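Local coordinates for diacylglycerol O-acyltransferase (PDB 6CHJ), which probably transfers the acyl group of an acyl-CoA to diacylglycerol to make triacylglycerol, and also acts as a wax ester synthase, at residues L354-A359 / Q372-V377. Numbering follows the deposited sequence.
Sequences LTLAPA and QTFNVV
The methyl group of Ala359 carries the contact between helix residues 354-359 and the loop 372-374, a worked example of a small side chain at a close helix-loop approach. Its CB points toward residues 372-377 and meets three consecutive residues there: the hydroxyl oxygen OG1 of Thr373 at 3.7 Å, the carbonyl O of Gln372 at 3.9 Å and ring atom CE2 of Phe374 at 4.2 Å. The small side chain is compatible with the close approach of the backbones, Ala359 CA lying 5.3 Å from Gln372 CA. Leu356, one turn earlier on the same helix, adds a looser touch, its CD2 branch lying 4.5 Å from Phe374 CE2. Both aliphatic groups approach the ring obliquely, at its CE2 corner.

The helix is 345-365, kinked near Pro358, whose ring nitrogen has no hydrogen to give to the preceding turn. The loop leads into strand 376-380, an inner strand of a mixed six-stranded sheet, parallel to its neighbours 290-294 and 410-417, so the contact packs a helix of the C-terminal WS/DGAT region against the loop leading into that strand. The sheet is consistent with the fold of CoA-dependent acyltransferases, the clan of the catalytic region.

In Thr373, CG2 is anti to the backbone N and OG1 lies beside that nitrogen; OG1 finds its polar partner in Trp371 O and meets the alanine methyl by van der Waals contact. Phe374 takes the crowded chi1 position, CG between N and the carbonyl carbon (56°), and its ring also packs edge-to-face with Phe292. The Gln372 side chain folds back along its own loop, where NE2 donates to Phe374 O at 2.7 Å, nearly along the C=O axis of Phe374, with that oxygen close to the plane of the Gln372 amide; NE2 has a further, weak bond to Arg407 O.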
ATOM      1  N   LEU B 354       7.861  31.932 -13.670  1.00 73.63           N
ATOM      2  CA  LEU B 354       8.393  32.932 -12.743  1.00 80.39           C
ATOM      3  C   LEU B 354       7.422  33.219 -11.600  1.00 74.15           C
ATOM      4  O   LEU B 354       7.847  33.404 -10.454  1.00 73.99           O
ATOM      5  CB  LEU B 354       8.737  34.230 -13.488  1.00 82.73           C
ATOM      6  CG  LEU B 354       9.818  34.230 -14.583  1.00 87.19           C
ATOM      7  CD1 LEU B 354       9.881  35.588 -15.284  1.00 90.50           C
ATOM      8  CD2 LEU B 354      11.183  33.845 -14.034  1.00 83.60           C
ATOM      9  N   THR B 355       6.122  33.270 -11.897  1.00 72.72           N
ATOM     10  CA  THR B 355       5.126  33.550 -10.866  1.00 73.90           C
ATOM     11  C   THR B 355       5.140  32.482  -9.772  1.00 71.56           C
ATOM     12  O   THR B 355       4.994  32.799  -8.586  1.00 68.64           O
ATOM     13  CB  THR B 355       3.734  33.651 -11.507  1.00 74.45           C
ATOM     14  OG1 THR B 355       3.700  34.759 -12.411  1.00 78.62           O
ATOM     15  CG2 THR B 355       2.648  33.853 -10.463  1.00 72.64           C
ATOM     16  N   LEU B 356       5.341  31.214 -10.148  1.00 70.72           N
ATOM     17  CA  LEU B 356       5.165  30.088  -9.233  1.00 63.97           C
ATOM     18  C   LEU B 356       6.448  29.651  -8.537  1.00 65.98           C
ATOM     19  O   LEU B 356       6.373  28.831  -7.613  1.00 60.62           O
ATOM     20  CB  LEU B 356       4.577  28.894  -9.980  1.00 58.24           C
ATOM     21  CG  LEU B 356       3.215  29.173 -10.613  1.00 64.86           C
ATOM     22  CD1 LEU B 356       2.727  27.985 -11.411  1.00 59.26           C
ATOM     23  CD2 LEU B 356       2.218  29.543  -9.544  1.00 65.20           C
ATOM     24  N   ALA B 357       7.609  30.159  -8.956  1.00 65.83           N
ATOM     25  CA  ALA B 357       8.865  29.792  -8.305  1.00 61.84           C
ATOM     26  C   ALA B 357       8.862  30.014  -6.798  1.00 54.60           C
ATOM     27  O   ALA B 357       9.416  29.164  -6.083  1.00 59.83           O
ATOM     28  CB  ALA B 357      10.041  30.552  -8.942  1.00 62.32           C
ATOM     29  N   PRO B 358       8.322  31.110  -6.254  1.00 57.85           N
ATOM     30  CA  PRO B 358       8.238  31.202  -4.785  1.00 58.33           C
ATOM     31  C   PRO B 358       7.336  30.141  -4.181  1.00 56.06           C
ATOM     32  O   PRO B 358       7.650  29.613  -3.110  1.00 55.61           O
ATOM     33  CB  PRO B 358       7.687  32.615  -4.545  1.00 54.22           C
ATOM     34  CG  PRO B 358       7.957  33.356  -5.818  1.00 54.42           C
ATOM     35  CD  PRO B 358       7.852  32.354  -6.903  1.00 58.40           C
ATOM     36  N   ALA B 359       6.213  29.823  -4.830  1.00 53.26           N
ATOM     37  CA  ALA B 359       5.360  28.759  -4.315  1.00 57.72           C
ATOM     38  C   ALA B 359       6.095  27.420  -4.324  1.00 57.99           C
ATOM     39  O   ALA B 359       5.974  26.631  -3.376  1.00 55.63           O
ATOM     40  CB  ALA B 359       4.061  28.678  -5.121  1.00 52.31           C
ATOM     41  N   GLN B 372       2.976  30.947  -0.020  1.00 53.56           N
ATOM     42  CA  GLN B 372       2.094  29.817  -0.320  1.00 54.40           C
ATOM     43  C   GLN B 372       1.374  29.992  -1.660  1.00 50.62           C
ATOM     44  O   GLN B 372       1.281  29.041  -2.442  1.00 49.18           O
ATOM     45  CB  GLN B 372       1.086  29.619   0.821  1.00 53.16           C
ATOM     46  CG  GLN B 372      -0.027  28.598   0.532  1.00 49.84           C
ATOM     47  CD  GLN B 372       0.433  27.158   0.667  1.00 47.78           C
ATOM     48  OE1 GLN B 372       1.089  26.794   1.647  1.00 48.03           O
ATOM     49  NE2 GLN B 372       0.106  26.333  -0.329  1.00 45.29           N
ATOM     50  N   THR B 373       0.854  31.201  -1.931  1.00 52.51           N
ATOM     51  CA  THR B 373       0.336  31.626  -3.237  1.00 48.71           C
ATOM     52  C   THR B 373      -0.988  30.961  -3.630  1.00 47.80           C
ATOM     53  O   THR B 373      -1.809  31.560  -4.336  1.00 50.14           O
ATOM     54  CB  THR B 373       1.388  31.377  -4.331  1.00 51.12           C
ATOM     55  OG1 THR B 373       2.660  31.877  -3.901  1.00 51.68           O
ATOM     56  CG2 THR B 373       0.996  32.050  -5.637  1.00 49.91           C
ATOM     57  N   PHE B 374      -1.206  29.715  -3.232  1.00 49.79           N
ATOM     58  CA  PHE B 374      -2.519  29.141  -3.446  1.00 51.32           C
ATOM     59  C   PHE B 374      -2.759  28.084  -2.388  1.00 51.35           C
ATOM     60  O   PHE B 374      -1.829  27.435  -1.908  1.00 50.74           O
ATOM     61  CB  PHE B 374      -2.703  28.573  -4.869  1.00 52.92           C
ATOM     62  CG  PHE B 374      -1.679  27.544  -5.271  1.00 49.76           C
ATOM     63  CD1 PHE B 374      -1.904  26.197  -5.028  1.00 47.44           C
ATOM     64  CD2 PHE B 374      -0.514  27.922  -5.942  1.00 51.55           C
ATOM     65  CE1 PHE B 374      -0.968  25.234  -5.415  1.00 51.94           C
ATOM     66  CE2 PHE B 374       0.427  26.971  -6.339  1.00 55.30           C
ATOM     67  CZ  PHE B 374       0.200  25.619  -6.075  1.00 50.11           C
ATOM     68  N   ASN B 375      -4.022  27.938  -2.011  1.00 52.69           N
ATOM     69  CA  ASN B 375      -4.356  27.024  -0.936  1.00 49.99           C
ATOM     70  C   ASN B 375      -4.771  25.657  -1.439  1.00 47.48           C
ATOM     71  O   ASN B 375      -4.706  24.696  -0.668  1.00 45.91           O
ATOM     72  CB  ASN B 375      -5.463  27.626  -0.070  1.00 52.06           C
ATOM     73  CG  ASN B 375      -5.106  29.020   0.448  1.00 49.13           C
ATOM     74  OD1 ASN B 375      -5.356  30.022  -0.222  1.00 48.74           O
ATOM     75  ND2 ASN B 375      -4.526  29.080   1.640  1.00 45.82           N
ATOM     76  N   VAL B 376      -5.135  25.532  -2.716  1.00 47.13           N
ATOM     77  CA  VAL B 376      -5.644  24.270  -3.241  1.00 49.35           C
ATOM     78  C   VAL B 376      -5.554  24.288  -4.763  1.00 48.06           C
ATOM     79  O   VAL B 376      -5.591  25.349  -5.388  1.00 52.67           O
ATOM     80  CB  VAL B 376      -7.096  24.048  -2.741  1.00 48.70           C
ATOM     81  CG1 VAL B 376      -7.979  25.240  -3.120  1.00 46.60           C
ATOM     82  CG2 VAL B 376      -7.667  22.744  -3.270  1.00 49.12           C
ATOM     83  N   VAL B 377      -5.450  23.103  -5.360  1.00 51.97           N
ATOM     84  CA  VAL B 377      -5.570  22.917  -6.805  1.00 49.07           C
ATOM     85  C   VAL B 377      -7.001  22.521  -7.118  1.00 51.00           C
ATOM     86  O   VAL B 377      -7.561  21.644  -6.459  1.00 53.32           O
ATOM     87  CB  VAL B 377      -4.591  21.844  -7.311  1.00 45.51           C
ATOM     88  CG1 VAL B 377      -4.832  21.561  -8.812  1.00 43.16           C
ATOM     89  CG2 VAL B 377      -3.151  22.294  -7.043  1.00 44.92           C
TER